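Local coordinates for uncharacterized protein (Sulfolobus solfataricus, PDB 4WWM), which is a ubiquitin-like protein of the Urm1 family that probably serves as a modifier conjugated to other proteins and linked to the proteasome pathway, at residues K3-G8 with N71-I76; S12-R17 with K32-K37; N22-L27 with N65-D70. All coordinates share one frame; numbering follows the deposited sequence.

Interaction 1 (K3-G8 with N71-I76); sequences KVILKG and NDIIEI. With SO4 (sulfate ion), chain C.
Val4 and Leu6 of strand 3-6 meet Ile76 of strand 73-78 on the inner face of the sheet. The CD1 methyl of Ile76 crosses Val4 at a slant, 3.7 Å from Val4 CG1. Leu6 lies alongside Ile76, both side chains pointing the same way, with Leu6 CD2 3.9 Å from Ile76 CD1. Ile74 comes in near Val4, and helix 26-33 covers this face through Val29 and Leu30. On the other face Ile5 and Ile73 cross at a slant, Ile5 CD1 lying 3.7 Å from Ile73 CG2. Here the chain of Lys3, its CG anti to the backbone N (chi1 -176°), runs straight out away from strand 73-78. Lys3 NZ donates to O2 of a sulfate ion, probably from the crystallisation liquor, at 3.0 Å, and also forms a salt bridge with Glu18 of the neighbouring strand. An alanine here would probably leave Glu18 without this charge partner and the sulfate without this donor. Lys7, bent at chi2, crosses Glu75 with CE nearest to OE1, while its NZ stays 4.8 Å from Glu75 OE1, too far for a salt bridge. Between the two faces the backbones form a parallel ladder. Its tightest rung runs from Ile74 N to Lys3 O at 2.6 Å, and Ile5 N follows by donating to Ile74 O at 2.7 Å. Lys7 N donates to Ile76 O across a more bent bond (140° at the hydrogen), just past the end of strand 3-6. Side-by-side parallel strands from the two ends of the chain are the hallmark of the beta-grasp, ubiquitin-like fold. The chemistry is thus two-sided: branched aliphatics are buried under the helix, while the other face mixes the Ile5-Ile73 contact with the charged chains of Lys3, Lys7 and Glu75.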
loop_
_atom_site.group_PDB
_atom_site.type_symbol
_atom_site.label_atom_id
_atom_site.label_comp_id
_atom_site.label_asym_id
_atom_site.label_seq_id
_atom_site.Cartn_x
_atom_site.Cartn_y
_atom_site.Cartn_z
ATOM N N LYS A 3 3.292 -5.759 7.044
ATOM C CA LYS A 3 4.254 -4.670 7.034
ATOM C C LYS A 3 4.152 -3.910 5.717
ATOM O O LYS A 3 4.184 -4.516 4.644
ATOM C CB LYS A 3 5.669 -5.215 7.234
ATOM C CG LYS A 3 6.754 -4.156 7.343
ATOM C CD LYS A 3 8.121 -4.799 7.530
ATOM C CE LYS A 3 9.228 -3.769 7.612
ATOM N NZ LYS A 3 10.560 -4.421 7.754
ATOM N N VAL A 4 4.012 -2.589 5.811
ATOM C CA VAL A 4 3.972 -1.720 4.639
ATOM C C VAL A 4 5.287 -0.961 4.504
ATOM O O VAL A 4 5.742 -0.323 5.457
ATOM C CB VAL A 4 2.808 -0.712 4.721
ATOM C CG1 VAL A 4 2.803 0.221 3.511
ATOM C CG2 VAL A 4 1.483 -1.443 4.820
ATOM N N ILE A 5 5.895 -1.046 3.325
ATOM C CA ILE A 5 7.120 -0.315 3.024
ATOM C C ILE A 5 6.874 0.683 1.896
ATOM O O ILE A 5 6.407 0.313 0.820
ATOM C CB ILE A 5 8.265 -1.268 2.626
ATOM C CG1 ILE A 5 8.521 -2.283 3.748
ATOM C CG2 ILE A 5 9.531 -0.472 2.319
ATOM C CD1 ILE A 5 9.638 -3.286 3.454
ATOM N N LEU A 6 7.196 1.950 2.147
ATOM C CA LEU A 6 7.057 2.993 1.137
ATOM C C LEU A 6 8.371 3.168 0.391
ATOM O O LEU A 6 9.446 3.027 0.976
ATOM C CB LEU A 6 6.627 4.317 1.779
ATOM C CG LEU A 6 5.305 4.306 2.549
ATOM C CD1 LEU A 6 5.049 5.666 3.168
ATOM C CD2 LEU A 6 4.143 3.918 1.659
ATOM N N LYS A 7 8.275 3.465 -0.902
ATOM C CA LYS A 7 9.450 3.680 -1.743
ATOM C C LYS A 7 9.381 5.035 -2.440
ATOM O O LYS A 7 8.301 5.602 -2.616
ATOM C CB LYS A 7 9.576 2.572 -2.792
ATOM C CG LYS A 7 9.859 1.189 -2.225
ATOM C CD LYS A 7 11.275 1.081 -1.690
ATOM C CE LYS A 7 11.502 -0.247 -0.990
ATOM N NZ LYS A 7 12.796 -0.272 -0.255
ATOM N N GLY A 8 10.543 5.541 -2.841
ATOM C CA GLY A 8 10.617 6.767 -3.610
ATOM C C GLY A 8 10.064 7.973 -2.872
ATOM O O GLY A 8 10.184 8.063 -1.649
ATOM N N ASN A 71 2.509 -11.689 8.374
ATOM C CA ASN A 71 3.920 -11.521 8.043
ATOM C C ASN A 71 4.159 -11.098 6.589
ATOM O O ASN A 71 5.296 -11.096 6.121
ATOM C CB ASN A 71 4.681 -12.816 8.334
ATOM C CG ASN A 71 4.691 -13.168 9.813
ATOM O OD1 ASN A 71 4.408 -12.326 10.669
ATOM N ND2 ASN A 71 5.022 -14.416 10.121
ATOM N N ASP A 72 3.096 -10.739 5.876
ATOM C CA ASP A 72 3.241 -10.272 4.498
ATOM C C ASP A 72 3.918 -8.907 4.449
ATOM O O ASP A 72 3.726 -8.075 5.334
ATOM C CB ASP A 72 1.882 -10.191 3.798
ATOM C CG ASP A 72 1.344 -11.552 3.389
ATOM O OD1 ASP A 72 2.134 -12.517 3.295
ATOM O OD2 ASP A 72 0.122 -11.650 3.147
ATOM N N ILE A 73 4.707 -8.692 3.401
ATOM C CA ILE A 73 5.379 -7.421 3.182
ATOM C C ILE A 73 4.768 -6.722 1.975
ATOM O O ILE A 73 4.821 -7.233 0.855
ATOM C CB ILE A 73 6.890 -7.609 2.965
ATOM C CG1 ILE A 73 7.514 -8.293 4.187
ATOM C CG2 ILE A 73 7.558 -6.260 2.702
ATOM C CD1 ILE A 73 8.972 -8.670 4.012
ATOM N N ILE A 74 4.189 -5.552 2.222
ATOM C CA ILE A 74 3.534 -4.766 1.185
ATOM C C ILE A 74 4.394 -3.565 0.807
ATOM O O ILE A 74 4.607 -2.673 1.622
ATOM C CB ILE A 74 2.149 -4.274 1.651
ATOM C CG1 ILE A 74 1.269 -5.468 2.033
ATOM C CG2 ILE A 74 1.487 -3.445 0.557
ATOM C CD1 ILE A 74 -0.013 -5.086 2.745
ATOM N N GLU A 75 4.878 -3.537 -0.431
ATOM C CA GLU A 75 5.686 -2.418 -0.908
ATOM C C GLU A 75 4.850 -1.523 -1.807
ATOM O O GLU A 75 4.256 -1.996 -2.774
ATOM C CB GLU A 75 6.917 -2.910 -1.671
ATOM C CG GLU A 75 7.885 -3.731 -0.842
ATOM C CD GLU A 75 9.039 -4.257 -1.667
ATOM O OE1 GLU A 75 9.755 -3.437 -2.276
ATOM O OE2 GLU A 75 9.225 -5.491 -1.714
ATOM N N ILE A 76 4.802 -0.234 -1.481
ATOM C CA ILE A 76 4.089 0.737 -2.300
ATOM C C ILE A 76 5.119 1.581 -3.043
ATOM O O ILE A 76 5.903 2.312 -2.432
ATOM C CB ILE A 76 3.153 1.621 -1.458
ATOM C CG1 ILE A 76 2.250 0.741 -0.588
ATOM C CG2 ILE A 76 2.304 2.505 -2.367
ATOM C CD1 ILE A 76 1.382 1.508 0.375
HETATM S S SO4 C . 10.872 -5.013 11.857
HETATM O O1 SO4 C . 11.030 -6.410 11.466
HETATM O O2 SO4 C . 10.365 -4.248 10.721
HETATM O O3 SO4 C . 12.165 -4.475 12.271
HETATM O O4 SO4 C . 9.930 -4.922 12.969
#

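Interaction 2 (S12-R17 with K32-K37)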
loop_
_atom_site.group_PDB
_atom_site.type_symbol
_atom_site.label_atom_id
_atom_site.label_comp_id
_atom_site.label_asym_id
_atom_site.label_seq_id
_atom_site.Cartn_x
_atom_site.Cartn_y
_atom_site.Cartn_z
ATOM N N SER A 12 8.930 10.644 1.755
ATOM C CA SER A 12 8.906 12.012 2.258
ATOM C C SER A 12 7.482 12.556 2.300
ATOM O O SER A 12 7.143 13.339 3.179
ATOM C CB SER A 12 9.793 12.920 1.404
ATOM O OG SER A 12 9.231 13.122 0.123
ATOM N N GLN A 13 6.645 12.131 1.358
ATOM C CA GLN A 13 5.272 12.619 1.281
ATOM C C GLN A 13 4.418 12.134 2.453
ATOM O O GLN A 13 3.558 12.866 2.944
ATOM C CB GLN A 13 4.639 12.197 -0.048
ATOM C CG GLN A 13 5.220 12.937 -1.244
ATOM C CD GLN A 13 4.629 12.481 -2.562
ATOM O OE1 GLN A 13 3.853 11.525 -2.612
ATOM N NE2 GLN A 13 4.993 13.166 -3.640
ATOM N N PHE A 14 4.655 10.901 2.896
ATOM C CA PHE A 14 3.953 10.349 4.056
ATOM C C PHE A 14 4.688 10.642 5.364
ATOM O O PHE A 14 4.084 10.609 6.433
ATOM C CB PHE A 14 3.777 8.837 3.905
ATOM C CG PHE A 14 2.585 8.445 3.086
ATOM C CD1 PHE A 14 1.341 8.307 3.677
ATOM C CD2 PHE A 14 2.706 8.210 1.728
ATOM C CE1 PHE A 14 0.241 7.941 2.927
ATOM C CE2 PHE A 14 1.611 7.845 0.974
ATOM C CZ PHE A 14 0.375 7.711 1.574
ATOM N N ASN A 15 5.988 10.902 5.261
ATOM C CA ASN A 15 6.853 11.198 6.409
ATOM C C ASN A 15 7.166 9.967 7.263
ATOM O O ASN A 15 7.439 10.085 8.459
ATOM C CB ASN A 15 6.231 12.284 7.291
ATOM C CG ASN A 15 7.262 13.016 8.138
ATOM O OD1 ASN A 15 8.403 13.217 7.719
ATOM N ND2 ASN A 15 6.862 13.414 9.338
ATOM N N PHE A 16 7.127 8.790 6.645
ATOM C CA PHE A 16 7.659 7.579 7.261
ATOM C C PHE A 16 8.054 6.610 6.155
ATOM O O PHE A 16 7.714 6.827 4.992
ATOM C CB PHE A 16 6.648 6.943 8.227
ATOM C CG PHE A 16 5.416 6.391 7.563
ATOM C CD1 PHE A 16 5.405 5.108 7.046
ATOM C CD2 PHE A 16 4.261 7.148 7.479
ATOM C CE1 PHE A 16 4.273 4.596 6.445
ATOM C CE2 PHE A 16 3.124 6.639 6.878
ATOM C CZ PHE A 16 3.131 5.362 6.361
ATOM N N ARG A 17 8.787 5.559 6.512
ATOM C CA ARG A 17 9.295 4.608 5.525
ATOM C C ARG A 17 8.619 3.246 5.653
ATOM O O ARG A 17 8.276 2.620 4.651
ATOM C CB ARG A 17 10.809 4.449 5.673
ATOM C CG ARG A 17 11.442 3.573 4.603
ATOM C CD ARG A 17 12.955 3.531 4.739
ATOM N NE ARG A 17 13.569 2.624 3.772
ATOM C CZ ARG A 17 14.878 2.414 3.664
ATOM N NH1 ARG A 17 15.728 3.045 4.463
ATOM N NH2 ARG A 17 15.339 1.569 2.751
ATOM N N LYS A 32 -6.102 2.803 5.635
ATOM C CA LYS A 32 -5.527 3.166 6.926
ATOM C C LYS A 32 -4.263 4.003 6.744
ATOM O O LYS A 32 -4.022 4.948 7.492
ATOM C CB LYS A 32 -5.208 1.919 7.756
ATOM C CG LYS A 32 -4.527 2.234 9.090
ATOM C CD LYS A 32 -4.433 1.016 9.997
ATOM C CE LYS A 32 -5.793 0.616 10.550
ATOM N NZ LYS A 32 -5.713 -0.591 11.421
ATOM N N ILE A 33 -3.461 3.643 5.749
ATOM C CA ILE A 33 -2.249 4.383 5.426
ATOM C C ILE A 33 -2.593 5.757 4.849
ATOM O O ILE A 33 -2.001 6.771 5.230
ATOM C CB ILE A 33 -1.376 3.593 4.414
ATOM C CG1 ILE A 33 -0.868 2.290 5.040
ATOM C CG2 ILE A 33 -0.201 4.424 3.917
ATOM C CD1 ILE A 33 0.027 2.470 6.255
ATOM N N ASP A 34 -3.563 5.780 3.939
ATOM C CA ASP A 34 -3.864 6.963 3.137
ATOM C C ASP A 34 -5.015 7.786 3.715
ATOM O O ASP A 34 -5.549 8.676 3.046
ATOM C CB ASP A 34 -4.207 6.531 1.710
ATOM C CG ASP A 34 -4.034 7.644 0.697
ATOM O OD1 ASP A 34 -3.045 8.398 0.795
ATOM O OD2 ASP A 34 -4.883 7.750 -0.212
ATOM N N SER A 35 -5.373 7.490 4.962
ATOM C CA SER A 35 -6.611 7.973 5.577
ATOM C C SER A 35 -6.920 9.450 5.321
ATOM O O SER A 35 -7.851 9.771 4.583
ATOM C CB SER A 35 -6.563 7.721 7.087
ATOM O OG SER A 35 -7.794 8.060 7.700
ATOM N N LYS A 36 -6.141 10.343 5.921
ATOM C CA LYS A 36 -6.453 11.771 5.873
ATOM C C LYS A 36 -5.618 12.515 4.840
ATOM O O LYS A 36 -5.643 13.745 4.782
ATOM C CB LYS A 36 -6.251 12.399 7.254
ATOM C CG LYS A 36 -7.205 11.864 8.311
ATOM C CD LYS A 36 -7.042 12.573 9.646
ATOM C CE LYS A 36 -8.070 12.083 10.656
ATOM N NZ LYS A 36 -7.924 12.737 11.987
ATOM N N LYS A 37 -4.892 11.767 4.016
ATOM C CA LYS A 37 -3.932 12.357 3.091
ATOM C C LYS A 37 -4.399 12.280 1.638
ATOM O O LYS A 37 -4.249 13.242 0.886
ATOM C CB LYS A 37 -2.577 11.665 3.244
ATOM C CG LYS A 37 -1.952 11.831 4.627
ATOM C CD LYS A 37 -0.718 10.956 4.776
ATOM C CE LYS A 37 0.102 11.320 6.003
ATOM N NZ LYS A 37 -0.638 11.071 7.263
#
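Asp34 OD1, an oxygen gripped by the backbone N-H groups of both Leu39 and Ile40, lies 3.6 Å from Phe14 CZ. Asp34 OD2 accepts from Leu41 N, so the whole carboxylate is held by the backbone that follows, and it meets the Phe14 ring with the two planes 54° apart. The same ring turns its edge to the end of helix 26-33, where Ile33 O sits near the ring plane, 3.4 Å from Phe14 CE1. The Ile33 side chain crosses Phe14 at about a right angle, its CG2 being 3.7 Å from Phe14 CE1. That CG2, anti to the backbone N, also stands at the edge of the Phe16 ring, 4.2 Å from Phe16 CZ, so one methyl serves two aromatics. Obliquely against Phe14 lies the aliphatic part of Lys37, with Lys37 CD 3.5 Å from Phe14 CD1 and CE also near that ring atom. Phe14 lies in the last turn of helix 10-14 and Ile33 in that of helix 26-33, so the contact joins the C-terminal ends of two helices. On the sheet side, Leu6 of strand 3-6 touches both phenylalanines, while Leu39 and Ile40 of the following loop also pack on Phe14.

Interaction 3 (N22-L27 with N65-D70)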
loop_
_atom_site.group_PDB
_atom_site.type_symbol
_atom_site.label_atom_id
_atom_site.label_comp_id
_atom_site.label_asym_id
_atom_site.label_seq_id
_atom_site.Cartn_x
_atom_site.Cartn_y
_atom_site.Cartn_z
ATOM N N ASN A 22 -2.653 -3.887 11.143
ATOM C CA ASN A 22 -3.276 -5.156 11.511
ATOM C C ASN A 22 -4.226 -5.697 10.436
ATOM O O ASN A 22 -4.674 -6.840 10.511
ATOM C CB ASN A 22 -4.023 -5.014 12.840
ATOM C CG ASN A 22 -5.169 -4.016 12.772
ATOM O OD1 ASN A 22 -5.498 -3.490 11.707
ATOM N ND2 ASN A 22 -5.788 -3.757 13.919
ATOM N N ASP A 23 -4.520 -4.876 9.435
ATOM C CA ASP A 23 -5.509 -5.221 8.416
ATOM C C ASP A 23 -5.076 -6.404 7.549
ATOM O O ASP A 23 -3.917 -6.496 7.146
ATOM C CB ASP A 23 -5.779 -4.002 7.531
ATOM C CG ASP A 23 -6.421 -2.858 8.293
ATOM O OD1 ASP A 23 -7.667 -2.826 8.380
ATOM O OD2 ASP A 23 -5.678 -1.993 8.803
ATOM N N ARG A 24 -6.015 -7.304 7.266
ATOM C CA ARG A 24 -5.751 -8.456 6.403
ATOM C C ARG A 24 -6.386 -8.277 5.021
ATOM O O ARG A 24 -6.296 -9.160 4.168
ATOM C CB ARG A 24 -6.264 -9.738 7.061
ATOM C CG ARG A 24 -5.638 -10.017 8.421
ATOM C CD ARG A 24 -6.098 -11.350 8.976
ATOM N NE ARG A 24 -5.572 -12.472 8.205
ATOM C CZ ARG A 24 -5.917 -13.741 8.397
ATOM N NH1 ARG A 24 -6.798 -14.061 9.338
ATOM N NH2 ARG A 24 -5.386 -14.694 7.644
ATOM N N GLU A 25 -7.026 -7.132 4.815
ATOM C CA GLU A 25 -7.625 -6.778 3.531
ATOM C C GLU A 25 -6.847 -5.616 2.920
ATOM O O GLU A 25 -6.749 -4.548 3.527
ATOM C CB GLU A 25 -9.100 -6.407 3.707
ATOM C CG GLU A 25 -9.795 -5.947 2.434
ATOM C CD GLU A 25 -11.212 -5.463 2.686
ATOM O OE1 GLU A 25 -11.768 -4.773 1.806
ATOM O OE2 GLU A 25 -11.770 -5.779 3.760
ATOM N N LEU A 26 -6.306 -5.824 1.723
ATOM C CA LEU A 26 -5.395 -4.857 1.116
ATOM C C LEU A 26 -5.996 -3.459 1.039
ATOM O O LEU A 26 -5.336 -2.485 1.383
ATOM C CB LEU A 26 -4.979 -5.307 -0.287
ATOM C CG LEU A 26 -4.082 -4.316 -1.041
ATOM C CD1 LEU A 26 -2.800 -4.041 -0.264
ATOM C CD2 LEU A 26 -3.762 -4.824 -2.439
ATOM N N LEU A 27 -7.241 -3.363 0.586
ATOM C CA LEU A 27 -7.895 -2.067 0.471
ATOM C C LEU A 27 -7.898 -1.345 1.815
ATOM O O LEU A 27 -7.635 -0.147 1.885
ATOM C CB LEU A 27 -9.328 -2.220 -0.042
ATOM C CG LEU A 27 -10.130 -0.916 -0.103
ATOM C CD1 LEU A 27 -9.468 0.078 -1.046
ATOM C CD2 LEU A 27 -11.564 -1.180 -0.533
ATOM N N ASN A 65 -7.283 -10.222 -4.061
ATOM C CA ASN A 65 -7.876 -9.780 -2.801
ATOM C C ASN A 65 -8.083 -10.929 -1.816
ATOM O O ASN A 65 -9.106 -11.003 -1.133
ATOM C CB ASN A 65 -9.213 -9.078 -3.058
ATOM C CG ASN A 65 -9.740 -8.361 -1.824
ATOM O OD1 ASN A 65 -8.964 -7.911 -0.978
ATOM N ND2 ASN A 65 -11.059 -8.277 -1.703
ATOM N N GLN A 66 -7.118 -11.837 -1.755
ATOM C CA GLN A 66 -7.148 -12.901 -0.761
ATOM C C GLN A 66 -6.692 -12.353 0.586
ATOM O O GLN A 66 -6.121 -11.265 0.659
ATOM C CB GLN A 66 -6.268 -14.076 -1.191
ATOM C CG GLN A 66 -6.915 -14.975 -2.239
ATOM C CD GLN A 66 -5.995 -16.083 -2.713
ATOM O OE1 GLN A 66 -6.151 -17.242 -2.328
ATOM N NE2 GLN A 66 -5.035 -15.734 -3.562
ATOM N N LEU A 67 -6.967 -13.105 1.648
ATOM C CA LEU A 67 -6.540 -12.732 2.989
ATOM C C LEU A 67 -5.043 -12.495 3.040
ATOM O O LEU A 67 -4.260 -13.324 2.584
ATOM C CB LEU A 67 -6.908 -13.822 3.997
ATOM C CG LEU A 67 -8.291 -13.769 4.644
ATOM C CD1 LEU A 67 -8.497 -15.009 5.496
ATOM C CD2 LEU A 67 -8.457 -12.515 5.485
ATOM N N LEU A 68 -4.649 -11.355 3.593
ATOM C CA LEU A 68 -3.245 -11.100 3.861
ATOM C C LEU A 68 -2.850 -11.821 5.144
ATOM O O LEU A 68 -3.645 -11.922 6.079
ATOM C CB LEU A 68 -2.973 -9.600 3.981
ATOM C CG LEU A 68 -3.277 -8.748 2.748
ATOM C CD1 LEU A 68 -3.271 -7.279 3.116
ATOM C CD2 LEU A 68 -2.265 -9.027 1.654
ATOM N N ASN A 69 -1.628 -12.336 5.177
ATOM C CA ASN A 69 -1.093 -12.942 6.386
ATOM C C ASN A 69 -0.271 -11.911 7.148
ATOM O O ASN A 69 0.318 -11.014 6.548
ATOM C CB ASN A 69 -0.260 -14.173 6.042
ATOM C CG ASN A 69 -1.080 -15.249 5.352
ATOM O OD1 ASN A 69 -2.285 -15.373 5.585
ATOM N ND2 ASN A 69 -0.433 -16.027 4.493
ATOM N N ASP A 70 -0.253 -12.039 8.470
ATOM C CA ASP A 70 0.369 -11.047 9.345
ATOM C C ASP A 70 1.815 -10.726 8.974
ATOM O O ASP A 70 2.290 -9.619 9.230
ATOM C CB ASP A 70 0.316 -11.528 10.798
ATOM C CG ASP A 70 -1.047 -11.326 11.435
ATOM O OD1 ASP A 70 -2.010 -10.994 10.708
ATOM O OD2 ASP A 70 -1.156 -11.503 12.666
HETATM O O HOH W 1 -3.804 -8.867 11.792
HETATM O O HOH W 2 -6.557 -8.413 0.217
HETATM O O HOH W 3 -8.757 -5.345 -0.960
#
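Arg24 and Leu68 exchange two hydrogen bonds, which engage both the N-H and the C=O of Leu68. Leu68 N donates to Arg24 O at 2.8 Å, meeting a lone pair in the carbonyl plane. In return Arg24 NE donates to Leu68 O at 2.9 Å, almost perfectly straight (179°) and in the plane of the guanidinium. The bend at chi3 (68°) is what sets NE beside that carbonyl. Leu67 CD2 lies over one guanidinium face, offset toward its rim, and Leu67 CD1, on the same side of the plane, is nearest to NH2. Asp70 OD1 is well out of the guanidinium plane, 4.6 Å from Arg24 NE, so the opposite charges may attract but no N-H points at it; it instead takes a bond from a water that also donates to Asn22 O. In the beta-grasp fold this is where the loop leading into strand 73-78 passes the start of helix 26-33, with Glu25 at the N-cap position. The first backbone N-H groups of the helix are met by waters. One water accepts from Leu26 N at 3.0 Å and donates to both Asn65 OD1 and Gln66 O. A second accepts from Leu27 N and donates to Asn65 OD1 at 2.6 Å, so the amide oxygen of Asn65 takes two water bonds. Leu68 CD1 lies 3.6 Å from Leu26 N and packs against Leu26 CB, and Leu68 also touches Val29 of the helix.

How the interactions relate
Interaction 1 joins the adjacent inner strands 3-6 and 73-78 from opposite ends of the chain; interactions 2 and 3 lie within the loop it closes and use the two ends of helix 26-33. Interaction 2 is a buried contact at the helix's C-terminal end, made by two aromatic rings against aliphatic carbons and the oxygens of Ile33 and Asp34, whereas interaction 3, at its N-terminal end, is partly buried, with most of its residues at the surface, and relies on backbone, guanidinium and water bonds. Interaction 1 combines a regular backbone ladder with an apolar inner face. Leu6 links it to interaction 2 by packing on Phe14, and Ile74 links it to interaction 3 through Leu68 and Leu26. Lys32 and Asp23 tie interactions 2 and 3 by a salt bridge.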